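Local structure of alpha-glucosidase (Bacteroides thetaiotaomicron, 5XFM) at residues Asn333-Arg338 against Leu358-Ser363; Pro149-Thr154 against Phe199-Asp204; Phe462-Cys467 against Gly505-Thr510; Ser300-Gln305 against Asn528-Pro533. The protein acts as a calcium-binding glycoside hydrolase of family 97 with beta-L-arabinopyranosidase and alpha-galactosidase activity. The protein carries 1 engineered substitution. One frame throughout, in Å; residues are numbered along the deposited sequence.

Contact 1 (Asn333-Arg338 against Leu358-Ser363)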
# COMPACT_ATOMS: atom_id res chain seq x y z
N ASN A 333 -13.58 -17.66 -0.95
CA ASN A 333 -14.28 -18.05 -2.19
C ASN A 333 -15.02 -19.39 -2.13
O ASN A 333 -14.71 -20.23 -1.29
CB ASN A 333 -13.28 -18.09 -3.35
CG ASN A 333 -12.11 -19.04 -3.09
OD1 ASN A 333 -12.17 -19.90 -2.21
ND2 ASN A 333 -11.06 -18.89 -3.88
N TRP A 334 -15.99 -19.55 -3.04
CA TRP A 334 -16.89 -20.71 -3.20
C TRP A 334 -18.04 -20.81 -2.19
O TRP A 334 -18.86 -21.73 -2.30
CB TRP A 334 -16.12 -22.04 -3.16
CG TRP A 334 -15.11 -22.22 -4.23
CD1 TRP A 334 -13.75 -22.29 -4.07
CD2 TRP A 334 -15.35 -22.33 -5.63
NE1 TRP A 334 -13.14 -22.46 -5.28
CE2 TRP A 334 -14.10 -22.48 -6.26
CE3 TRP A 334 -16.50 -22.32 -6.42
CZ2 TRP A 334 -13.96 -22.62 -7.64
CZ3 TRP A 334 -16.37 -22.46 -7.80
CH2 TRP A 334 -15.11 -22.60 -8.39
N TRP A 335 -18.13 -19.90 -1.23
CA TRP A 335 -19.11 -20.07 -0.15
C TRP A 335 -20.57 -20.04 -0.63
O TRP A 335 -21.43 -20.71 -0.06
CB TRP A 335 -18.91 -19.03 0.95
CG TRP A 335 -19.23 -17.61 0.58
CD1 TRP A 335 -18.34 -16.64 0.22
CD2 TRP A 335 -20.53 -16.98 0.56
NE1 TRP A 335 -19.00 -15.46 -0.04
CE2 TRP A 335 -20.34 -15.65 0.17
CE3 TRP A 335 -21.83 -17.43 0.83
CZ2 TRP A 335 -21.40 -14.75 0.03
CZ3 TRP A 335 -22.88 -16.54 0.69
CH2 TRP A 335 -22.66 -15.22 0.30
N ASP A 336 -20.84 -19.27 -1.67
CA ASP A 336 -22.22 -19.12 -2.13
C ASP A 336 -22.75 -20.40 -2.74
O ASP A 336 -23.95 -20.64 -2.78
CB ASP A 336 -22.34 -17.99 -3.14
CG ASP A 336 -21.63 -18.32 -4.43
OD1 ASP A 336 -20.44 -18.68 -4.36
OD2 ASP A 336 -22.26 -18.25 -5.51
N THR A 337 -21.83 -21.23 -3.23
CA THR A 337 -22.20 -22.45 -3.93
C THR A 337 -22.01 -23.72 -3.08
O THR A 337 -22.66 -24.74 -3.31
CB THR A 337 -21.41 -22.56 -5.25
OG1 THR A 337 -22.14 -23.36 -6.19
CG2 THR A 337 -20.03 -23.14 -5.03
N ARG A 338 -21.11 -23.66 -2.10
CA ARG A 338 -20.79 -24.83 -1.27
C ARG A 338 -21.38 -24.74 0.14
O ARG A 338 -21.39 -25.72 0.88
CB ARG A 338 -19.27 -25.02 -1.20
CG ARG A 338 -18.67 -25.36 -2.54
CD ARG A 338 -17.16 -25.50 -2.49
NE ARG A 338 -16.61 -25.57 -3.85
CZ ARG A 338 -15.34 -25.83 -4.14
NH1 ARG A 338 -14.47 -26.04 -3.16
NH2 ARG A 338 -14.95 -25.87 -5.40
N LEU A 358 -18.63 -11.57 10.69
CA LEU A 358 -18.06 -12.13 9.47
C LEU A 358 -17.70 -11.13 8.38
O LEU A 358 -18.31 -10.07 8.23
CB LEU A 358 -19.03 -13.16 8.87
CG LEU A 358 -19.48 -14.30 9.76
CD1 LEU A 358 -20.37 -15.22 8.96
CD2 LEU A 358 -18.28 -15.06 10.29
N PHE A 359 -16.66 -11.48 7.63
CA PHE A 359 -16.36 -10.87 6.34
C PHE A 359 -16.65 -11.92 5.28
O PHE A 359 -16.29 -13.08 5.45
CB PHE A 359 -14.90 -10.42 6.25
CG PHE A 359 -14.64 -9.07 6.81
CD1 PHE A 359 -14.84 -8.81 8.15
CD2 PHE A 359 -14.11 -8.06 6.01
CE1 PHE A 359 -14.57 -7.57 8.68
CE2 PHE A 359 -13.83 -6.81 6.53
CZ PHE A 359 -14.06 -6.56 7.87
N LEU A 360 -17.31 -11.52 4.20
CA LEU A 360 -17.58 -12.46 3.11
C LEU A 360 -16.84 -12.08 1.83
O LEU A 360 -16.74 -10.89 1.48
CB LEU A 360 -19.08 -12.57 2.85
CG LEU A 360 -19.90 -13.12 4.02
CD1 LEU A 360 -21.36 -13.30 3.61
CD2 LEU A 360 -19.31 -14.43 4.51
N TRP A 361 -16.33 -13.11 1.15
CA TRP A 361 -15.61 -12.99 -0.12
C TRP A 361 -16.56 -12.81 -1.30
O TRP A 361 -17.56 -13.52 -1.43
CB TRP A 361 -14.74 -14.23 -0.36
CG TRP A 361 -13.78 -14.14 -1.52
CD1 TRP A 361 -12.45 -13.79 -1.46
CD2 TRP A 361 -14.05 -14.42 -2.91
NE1 TRP A 361 -11.89 -13.83 -2.72
CE2 TRP A 361 -12.85 -14.21 -3.62
CE3 TRP A 361 -15.19 -14.82 -3.61
CZ2 TRP A 361 -12.76 -14.40 -5.00
CZ3 TRP A 361 -15.09 -14.99 -4.98
CH2 TRP A 361 -13.89 -14.78 -5.66
N TYR A 362 -16.26 -11.83 -2.15
CA TYR A 362 -16.95 -11.66 -3.42
C TYR A 362 -15.96 -11.46 -4.55
O TYR A 362 -14.90 -10.87 -4.33
CB TYR A 362 -17.92 -10.47 -3.36
CG TYR A 362 -19.21 -10.75 -2.63
CD1 TYR A 362 -19.27 -10.73 -1.24
CD2 TYR A 362 -20.38 -11.02 -3.34
CE1 TYR A 362 -20.46 -10.99 -0.58
CE2 TYR A 362 -21.57 -11.27 -2.67
CZ TYR A 362 -21.60 -11.26 -1.30
OH TYR A 362 -22.78 -11.51 -0.64
N SER A 363 -16.29 -11.92 -5.75
CA SER A 363 -15.53 -11.49 -6.92
C SER A 363 -16.13 -10.18 -7.42
O SER A 363 -17.35 -10.03 -7.48
CB SER A 363 -15.55 -12.54 -8.03
OG SER A 363 -14.68 -12.16 -9.10
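W335 plugs its indole against three successive residues of the strand, L360, W361 and Y362. CG sits between the backbone N and the carbonyl carbon (chi1 68°), and CB already points toward the strand. CD1 lies 3.6 Å from W361 O. Next comes NE1, which donates to W361 O at 2.8 Å; the oxygen lies close to the indole plane and receives the N-H on a lone pair, with an N-H...O angle of 155°. Farther out, L360 CD1 covers one face of the six-membered ring, 4.2 Å from its centroid, with D336 CB against the opposite face. At the tip, CZ2 comes within 3.6 Å of Y362 OH and CH2 within 3.8 Å of the same oxygen; the W335 edge is turned to the Y362 face, an offset edge-to-face pair with planes at 77°. Tryptophan suits the place because one flat group supplies both a donor and a broad apolar surface.

The contact belongs to the barrel of the catalytic domain: segment 333-338 follows strand 328-331, and helix 341-353 carries the chain in a beta-alpha-beta crossover to the neighbouring parallel strand 357-363. M344 of that helix also packs on W335 and L360. N333 lays CB almost squarely over the six-membered ring of W361, 3.7 Å from its centroid. The W361 side chain lies about 8 Å from the bound calcium ion.

Contact 2 (Pro149-Thr154 against Phe199-Asp204)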
# COMPACT_ATOMS: atom_id res chain seq x y z
N PRO A 149 19.94 10.99 -11.03
CA PRO A 149 21.40 11.02 -11.22
C PRO A 149 21.93 9.67 -11.68
O PRO A 149 21.41 8.62 -11.29
CB PRO A 149 21.93 11.36 -9.82
CG PRO A 149 20.82 12.09 -9.17
CD PRO A 149 19.55 11.47 -9.69
N GLU A 150 22.96 9.73 -12.50
CA GLU A 150 23.60 8.58 -13.14
C GLU A 150 23.82 7.37 -12.23
O GLU A 150 23.63 6.23 -12.65
CB GLU A 150 24.91 9.06 -13.76
CG GLU A 150 24.70 9.55 -15.18
CD GLU A 150 25.96 10.07 -15.84
OE1 GLU A 150 27.06 9.61 -15.48
OE2 GLU A 150 25.84 10.98 -16.69
N GLN A 151 24.25 7.62 -11.00
CA GLN A 151 24.67 6.53 -10.12
C GLN A 151 23.48 5.89 -9.39
O GLN A 151 23.66 5.07 -8.50
CB GLN A 151 25.68 7.03 -9.09
CG GLN A 151 25.11 7.93 -8.00
CD GLN A 151 24.89 9.37 -8.44
OE1 GLN A 151 24.86 9.68 -9.64
NE2 GLN A 151 24.73 10.26 -7.47
N THR A 152 22.27 6.28 -9.77
CA THR A 152 21.07 5.84 -9.07
C THR A 152 20.75 4.36 -9.29
O THR A 152 20.74 3.90 -10.43
CB THR A 152 19.83 6.65 -9.50
OG1 THR A 152 20.05 8.04 -9.21
CG2 THR A 152 18.59 6.16 -8.78
N THR A 153 20.49 3.62 -8.21
CA THR A 153 19.98 2.26 -8.35
C THR A 153 18.50 2.16 -7.94
O THR A 153 17.94 3.08 -7.35
CB THR A 153 20.81 1.24 -7.55
OG1 THR A 153 20.94 1.68 -6.19
CG2 THR A 153 22.20 1.10 -8.16
N THR A 154 17.87 1.04 -8.28
CA THR A 154 16.42 0.93 -8.18
C THR A 154 15.92 -0.30 -7.42
O THR A 154 16.57 -1.34 -7.40
CB THR A 154 15.78 0.91 -9.59
OG1 THR A 154 15.93 -0.40 -10.16
CG2 THR A 154 16.45 1.92 -10.52
N PHE A 199 14.15 4.48 -5.18
CA PHE A 199 15.43 4.76 -5.81
C PHE A 199 16.47 5.14 -4.77
O PHE A 199 16.19 5.92 -3.86
CB PHE A 199 15.30 5.86 -6.85
CG PHE A 199 14.38 5.53 -7.99
CD1 PHE A 199 13.02 5.73 -7.88
CD2 PHE A 199 14.89 5.07 -9.19
CE1 PHE A 199 12.17 5.45 -8.94
CE2 PHE A 199 14.05 4.79 -10.25
CZ PHE A 199 12.69 4.97 -10.13
N ARG A 200 17.65 4.56 -4.89
CA ARG A 200 18.78 4.95 -4.08
C ARG A 200 19.71 5.85 -4.89
O ARG A 200 20.21 5.46 -5.94
CB ARG A 200 19.54 3.73 -3.55
CG ARG A 200 20.78 4.08 -2.75
CD ARG A 200 21.34 2.87 -2.01
NE ARG A 200 21.99 1.92 -2.90
CZ ARG A 200 23.24 2.03 -3.33
NH1 ARG A 200 23.97 3.09 -2.97
NH2 ARG A 200 23.76 1.10 -4.13
N ILE A 201 19.89 7.08 -4.39
CA ILE A 201 20.66 8.09 -5.10
C ILE A 201 22.14 8.02 -4.69
O ILE A 201 22.69 8.95 -4.11
CB ILE A 201 20.11 9.50 -4.81
CG1 ILE A 201 18.57 9.48 -4.85
CG2 ILE A 201 20.65 10.51 -5.82
CD1 ILE A 201 17.99 9.11 -6.20
N GLY A 202 22.78 6.89 -5.01
CA GLY A 202 24.16 6.67 -4.64
C GLY A 202 24.32 6.73 -3.14
O GLY A 202 23.75 5.92 -2.40
N ASN A 203 25.08 7.72 -2.67
CA ASN A 203 25.27 7.92 -1.24
C ASN A 203 24.51 9.15 -0.74
O ASN A 203 24.61 9.51 0.43
CB ASN A 203 26.76 8.04 -0.92
CG ASN A 203 27.54 6.81 -1.35
OD1 ASN A 203 28.47 6.90 -2.15
ND2 ASN A 203 27.12 5.64 -0.86
N ASP A 204 23.77 9.81 -1.63
CA ASP A 204 23.06 11.03 -1.27
C ASP A 204 21.61 10.80 -0.84
O ASP A 204 20.82 11.74 -0.83
CB ASP A 204 23.09 12.02 -2.44
CG ASP A 204 24.48 12.24 -2.97
OD1 ASP A 204 25.42 12.29 -2.16
OD2 ASP A 204 24.64 12.38 -4.21
O HOH W 1 22.96 3.70 -6.17
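R200 O is approached from several directions: T153 N donates to it at 2.9 Å, a water stands at a longer 3.3 Å, and G202 N adds a weak bond from its own turn. The return bond runs from R200 N to T153 O, also 2.9 Å, so T153 and R200 form an antiparallel hydrogen-bonded pair. Their side chains run alongside each other, and D180 serves both, as a hydrogen-bond partner of T153 OG1 and a salt bridge to R200 NE. The same water is within bonding distance of Q151 O (2.8 Å) and T153 OG1 (2.9 Å), and lies over the centre of the R200 guanidinium. At chi3 (73°) R200 turns NE off the line of its chain; separately, NH1 donates to G202 O at 2.9 Å. Glycine suits position 202 because its phi is positive and a CB would run into Q151 CG. On the other face of the sheet, T154 CG2 lies 3.8 Å from F199 CE2, the methyl alongside the ring. A type I turn, P149 to T152, leads into strand 153-156, and strand 197-200 runs out into a type II' turn, I201 to D204. Strand 153-156 is one in from 178-182, near one end of a large antiparallel sheet, consistent with the beta-sandwich of galactose mutarotase-like domains.

Contact 3 (Phe462-Cys467 against Gly505-Thr510)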
# COMPACT_ATOMS: atom_id res chain seq x y z
N PHE A 462 1.61 -21.47 -1.97
CA PHE A 462 1.63 -22.01 -3.32
C PHE A 462 3.00 -22.54 -3.74
O PHE A 462 3.09 -23.56 -4.42
CB PHE A 462 1.19 -20.94 -4.33
CG PHE A 462 -0.21 -20.44 -4.12
CD1 PHE A 462 -1.17 -21.24 -3.53
CD2 PHE A 462 -0.57 -19.17 -4.54
CE1 PHE A 462 -2.46 -20.77 -3.34
CE2 PHE A 462 -1.85 -18.70 -4.36
CZ PHE A 462 -2.80 -19.50 -3.75
N ASN A 463 4.06 -21.86 -3.31
CA ASN A 463 5.38 -22.09 -3.89
C ASN A 463 6.50 -21.88 -2.88
O ASN A 463 6.56 -20.84 -2.21
CB ASN A 463 5.56 -21.16 -5.11
CG ASN A 463 6.86 -21.41 -5.88
OD1 ASN A 463 7.84 -21.95 -5.37
ND2 ASN A 463 6.86 -21.01 -7.15
N GLN A 464 7.38 -22.86 -2.79
CA GLN A 464 8.52 -22.85 -1.87
C GLN A 464 9.43 -21.65 -2.09
O GLN A 464 10.08 -21.17 -1.16
CB GLN A 464 9.34 -24.14 -2.02
CG GLN A 464 10.49 -24.26 -1.04
CD GLN A 464 10.01 -24.31 0.40
OE1 GLN A 464 9.00 -24.96 0.71
NE2 GLN A 464 10.71 -23.62 1.28
N HIS A 465 9.49 -21.19 -3.34
CA HIS A 465 10.28 -20.03 -3.71
C HIS A 465 9.93 -18.85 -2.81
O HIS A 465 10.82 -18.20 -2.26
CB HIS A 465 10.06 -19.66 -5.18
CG HIS A 465 10.66 -18.35 -5.59
ND1 HIS A 465 12.02 -18.17 -5.74
CD2 HIS A 465 10.10 -17.15 -5.86
CE1 HIS A 465 12.27 -16.92 -6.10
NE2 HIS A 465 11.11 -16.28 -6.18
N PHE A 466 8.64 -18.59 -2.64
CA PHE A 466 8.20 -17.44 -1.87
C PHE A 466 8.37 -17.64 -0.36
O PHE A 466 8.39 -16.67 0.39
CB PHE A 466 6.74 -17.09 -2.22
CG PHE A 466 6.58 -16.60 -3.62
CD1 PHE A 466 7.13 -15.38 -4.01
CD2 PHE A 466 5.88 -17.34 -4.56
CE1 PHE A 466 6.99 -14.92 -5.31
CE2 PHE A 466 5.73 -16.89 -5.86
CZ PHE A 466 6.28 -15.68 -6.24
N CYS A 467 8.49 -18.89 0.07
CA CYS A 467 8.94 -19.16 1.44
C CYS A 467 10.41 -18.78 1.60
O CYS A 467 10.81 -18.25 2.63
CB CYS A 467 8.75 -20.64 1.81
SG CYS A 467 7.06 -21.12 2.20
N GLY A 505 3.20 -29.86 2.20
CA GLY A 505 3.20 -28.60 1.47
C GLY A 505 4.54 -27.90 1.61
O GLY A 505 5.57 -28.55 1.82
N THR A 506 4.53 -26.58 1.48
CA THR A 506 5.77 -25.81 1.56
C THR A 506 6.27 -25.71 3.00
O THR A 506 5.56 -26.04 3.96
CB THR A 506 5.60 -24.40 0.98
OG1 THR A 506 4.56 -23.72 1.68
CG2 THR A 506 5.23 -24.47 -0.50
N THR A 507 7.51 -25.26 3.14
CA THR A 507 8.19 -25.20 4.43
C THR A 507 8.59 -23.77 4.78
O THR A 507 9.35 -23.15 4.05
CB THR A 507 9.44 -26.10 4.44
OG1 THR A 507 9.06 -27.45 4.14
CG2 THR A 507 10.13 -26.08 5.80
N ARG A 508 8.05 -23.25 5.89
CA ARG A 508 8.45 -21.94 6.38
C ARG A 508 9.95 -21.91 6.67
O ARG A 508 10.48 -22.84 7.28
CB ARG A 508 7.67 -21.56 7.63
CG ARG A 508 8.16 -20.27 8.28
CD ARG A 508 7.24 -19.78 9.39
NE ARG A 508 6.79 -20.84 10.29
CZ ARG A 508 7.02 -20.85 11.60
NH1 ARG A 508 7.71 -19.87 12.16
NH2 ARG A 508 6.57 -21.84 12.36
N ARG A 509 10.62 -20.85 6.24
CA ARG A 509 12.06 -20.70 6.42
C ARG A 509 12.43 -19.76 7.54
O ARG A 509 13.60 -19.67 7.94
CB ARG A 509 12.70 -20.21 5.12
CG ARG A 509 12.50 -21.15 3.95
CD ARG A 509 13.05 -22.52 4.28
NE ARG A 509 13.24 -23.31 3.07
CZ ARG A 509 13.34 -24.64 3.04
NH1 ARG A 509 13.27 -25.33 4.17
NH2 ARG A 509 13.51 -25.26 1.88
N THR A 510 11.44 -19.05 8.06
CA THR A 510 11.65 -18.04 9.10
C THR A 510 11.18 -18.54 10.46
O THR A 510 10.46 -19.53 10.56
CB THR A 510 10.90 -16.75 8.76
OG1 THR A 510 9.54 -17.06 8.43
CG2 THR A 510 11.55 -16.05 7.57
O HOH W 2 9.66 -18.57 5.02
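Q464 sends CG anti to its backbone N (chi1 -176°), and chi2 (62°) then brings CD round, next to the backbone of T507. There OE1 accepts from T507 N at 2.9 Å while NE2 donates to T507 O at 3.1 Å. Each acceptor is met in its carbonyl plane, on a lone pair, and both N-H...O angles are 161°. A glutamine fits because one amide offers an acceptor and a donor together, matching a residue's own N-H and C=O much as a neighbouring strand would.

NE2 also stands over one face of the R509 guanidinium, 3.1 Å from R509 NE; two donors face each other there without a bond, and D468 OD1 accepts a hydrogen bond from Q464 NE2 and forms a salt bridge with R509 NE. One turn on along the helix, C467 CB packs 3.4 Å from T507 O, and SG lies 3.6 Å from T506 OG1, whose hydroxyl bonds M460 O. T506 CG2 comes to 3.5 Å from Q464 N, at the helix start that N463 caps through OD1 and H465 N. A water bridges C467 O and R509 N.

An alanine in place of Q464 would probably leave T507 N and O without these mates and cost D468 OD1 one of its donors. The chemistry implies that helix 464-468 is stitched to the short strand 506-507 by a pair of hydrogen bonds from one side-chain amide, with the D468 carboxylate probably offsetting the arginine's charge and easing the close approach of the two donors.

Contact 4 (Ser300-Gln305 against Asn528-Pro533)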
# COMPACT_ATOMS: atom_id res chain seq x y z
N SER A 300 -9.77 -19.44 7.22
CA SER A 300 -9.56 -20.86 6.96
C SER A 300 -8.85 -21.14 5.63
O SER A 300 -8.00 -22.03 5.55
CB SER A 300 -10.90 -21.62 7.01
OG SER A 300 -11.67 -21.46 5.83
N TRP A 301 -9.17 -20.37 4.60
CA TRP A 301 -8.69 -20.68 3.26
C TRP A 301 -7.17 -20.59 3.09
O TRP A 301 -6.61 -21.28 2.26
CB TRP A 301 -9.35 -19.77 2.22
CG TRP A 301 -8.86 -20.03 0.83
CD1 TRP A 301 -9.38 -20.91 -0.08
CD2 TRP A 301 -7.74 -19.41 0.19
NE1 TRP A 301 -8.64 -20.88 -1.24
CE2 TRP A 301 -7.63 -19.97 -1.10
CE3 TRP A 301 -6.81 -18.45 0.59
CZ2 TRP A 301 -6.63 -19.59 -2.00
CZ3 TRP A 301 -5.82 -18.07 -0.30
CH2 TRP A 301 -5.74 -18.64 -1.58
N ILE A 302 -6.49 -19.71 3.82
CA ILE A 302 -5.06 -19.55 3.58
C ILE A 302 -4.28 -20.87 3.79
O ILE A 302 -3.50 -21.27 2.93
CB ILE A 302 -4.45 -18.41 4.45
CG1 ILE A 302 -2.94 -18.30 4.21
CG2 ILE A 302 -4.75 -18.59 5.93
CD1 ILE A 302 -2.58 -18.04 2.77
N LEU A 303 -4.56 -21.57 4.88
CA LEU A 303 -3.85 -22.81 5.18
C LEU A 303 -4.64 -24.08 4.86
O LEU A 303 -4.05 -25.13 4.61
CB LEU A 303 -3.43 -22.83 6.65
CG LEU A 303 -2.18 -22.02 6.97
CD1 LEU A 303 -1.89 -22.04 8.46
CD2 LEU A 303 -1.01 -22.59 6.19
N TRP A 304 -5.97 -23.99 4.88
CA TRP A 304 -6.81 -25.17 4.65
C TRP A 304 -7.44 -25.15 3.25
O TRP A 304 -8.04 -26.14 2.81
CB TRP A 304 -7.89 -25.27 5.73
CG TRP A 304 -7.34 -25.56 7.10
CD1 TRP A 304 -6.03 -25.53 7.50
CD2 TRP A 304 -8.10 -25.93 8.27
NE1 TRP A 304 -5.93 -25.85 8.83
CE2 TRP A 304 -7.19 -26.10 9.32
CE3 TRP A 304 -9.46 -26.13 8.51
CZ2 TRP A 304 -7.59 -26.47 10.61
CZ3 TRP A 304 -9.86 -26.49 9.79
CH2 TRP A 304 -8.93 -26.66 10.82
N GLN A 305 -7.31 -24.02 2.56
CA GLN A 305 -7.69 -23.86 1.15
C GLN A 305 -9.15 -24.19 0.85
O GLN A 305 -10.00 -24.14 1.74
CB GLN A 305 -6.76 -24.70 0.27
CG GLN A 305 -5.29 -24.29 0.37
CD GLN A 305 -5.01 -22.95 -0.30
OE1 GLN A 305 -5.34 -22.74 -1.46
NE2 GLN A 305 -4.39 -22.03 0.45
N ASN A 528 -6.36 -10.33 8.74
CA ASN A 528 -6.71 -11.74 8.67
C ASN A 528 -5.41 -12.55 8.64
O ASN A 528 -4.86 -12.82 7.57
CB ASN A 528 -7.58 -12.04 7.44
CG ASN A 528 -8.84 -11.19 7.41
OD1 ASN A 528 -9.70 -11.30 8.29
ND2 ASN A 528 -8.97 -10.35 6.39
N PHE A 529 -4.90 -12.87 9.83
CA PHE A 529 -3.66 -13.61 9.97
C PHE A 529 -3.81 -15.06 9.54
O PHE A 529 -4.92 -15.60 9.50
CB PHE A 529 -3.16 -13.56 11.42
CG PHE A 529 -2.78 -12.18 11.88
CD1 PHE A 529 -3.46 -11.57 12.93
CD2 PHE A 529 -1.76 -11.48 11.25
CE1 PHE A 529 -3.12 -10.31 13.34
CE2 PHE A 529 -1.42 -10.22 11.66
CZ PHE A 529 -2.09 -9.63 12.71
N ALA A 530 -2.68 -15.68 9.20
CA ALA A 530 -2.71 -17.06 8.73
C ALA A 530 -2.58 -18.08 9.86
O ALA A 530 -1.89 -19.08 9.73
CB ALA A 530 -1.60 -17.27 7.72
N LEU A 531 -3.28 -17.84 10.97
CA LEU A 531 -3.31 -18.80 12.06
C LEU A 531 -4.28 -19.94 11.74
O LEU A 531 -5.10 -19.83 10.82
CB LEU A 531 -3.71 -18.12 13.37
CG LEU A 531 -2.77 -17.05 13.90
CD1 LEU A 531 -3.28 -16.48 15.21
CD2 LEU A 531 -1.37 -17.61 14.06
N ALA A 532 -4.17 -21.03 12.49
CA ALA A 532 -5.10 -22.15 12.36
C ALA A 532 -5.36 -22.76 13.74
O ALA A 532 -4.53 -22.63 14.64
CB ALA A 532 -4.56 -23.18 11.40
N PRO A 533 -6.52 -23.41 13.93
CA PRO A 533 -6.88 -23.94 15.25
C PRO A 533 -5.81 -24.83 15.89
O PRO A 533 -5.55 -24.73 17.10
CB PRO A 533 -8.15 -24.76 14.97
CG PRO A 533 -8.73 -24.16 13.74
CD PRO A 533 -7.61 -23.55 12.95
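The indole of W304 reaches P533 tip to tip, CZ2 lying 3.7 Å from P533 CD and CH2 3.8 Å from P533 CG, while NE1 stands 4.0 Å from A532 CB. R500 makes a cation-pi contact with this indole, and Y317 meets it edge-to-face. W301, one turn earlier, carries Q305 OE1 over one face, 3.2 Å above the plane and offset toward the rim. An alanine in place of W304 would probably open a gap beside P533 and leave R500 without its aromatic partner.

Farther back along the helix, small residues let the two backbones approach. I302 places CG1 anti to its backbone N (chi1 178°), and both CG1 and CG2 lie 3.9 Å from A530 CB. L303 CD1 leans in next to them, 3.2 Å from A530 O and 4.1 Å from A532 CB. No hydrogen bond crosses this contact; apolar packing carries it, which suits the alanines and the branched side chains.

Helix 300-304 directly follows strand 295-299. The loop that holds A530 to P533 leaves the parallel neighbour strand 526-528, so the contact joins the chain beyond two adjoining barrel strands. Helix 311-324 flanks it through Y317, and V461 of helix 458-462 packs on I302.

How the contacts relate
Contacts 1, 3 and 4 lie in the catalytic barrel domain, whereas contact 2 belongs to the N-terminal beta domain, about 46 Å from contact 1 between centres and on the opposite side of the chain's centre. Along the chain contact 2 closes first; contact 4 then spans 300-533 and encloses contacts 1 and 3 in succession. Contact 1 lies at strand 357-363 and the chain after 328-331, contact 4 at the chain after 295-299 and 526-528, along neighbouring strands of the parallel sheet. Contact 4 is about 15 Å from contacts 1 and 3 between centres, and W301 touches N333 through CD1 and F462 through CH2. Each of the three brings a side chain within about 7 to 9 Å of the calcium ion.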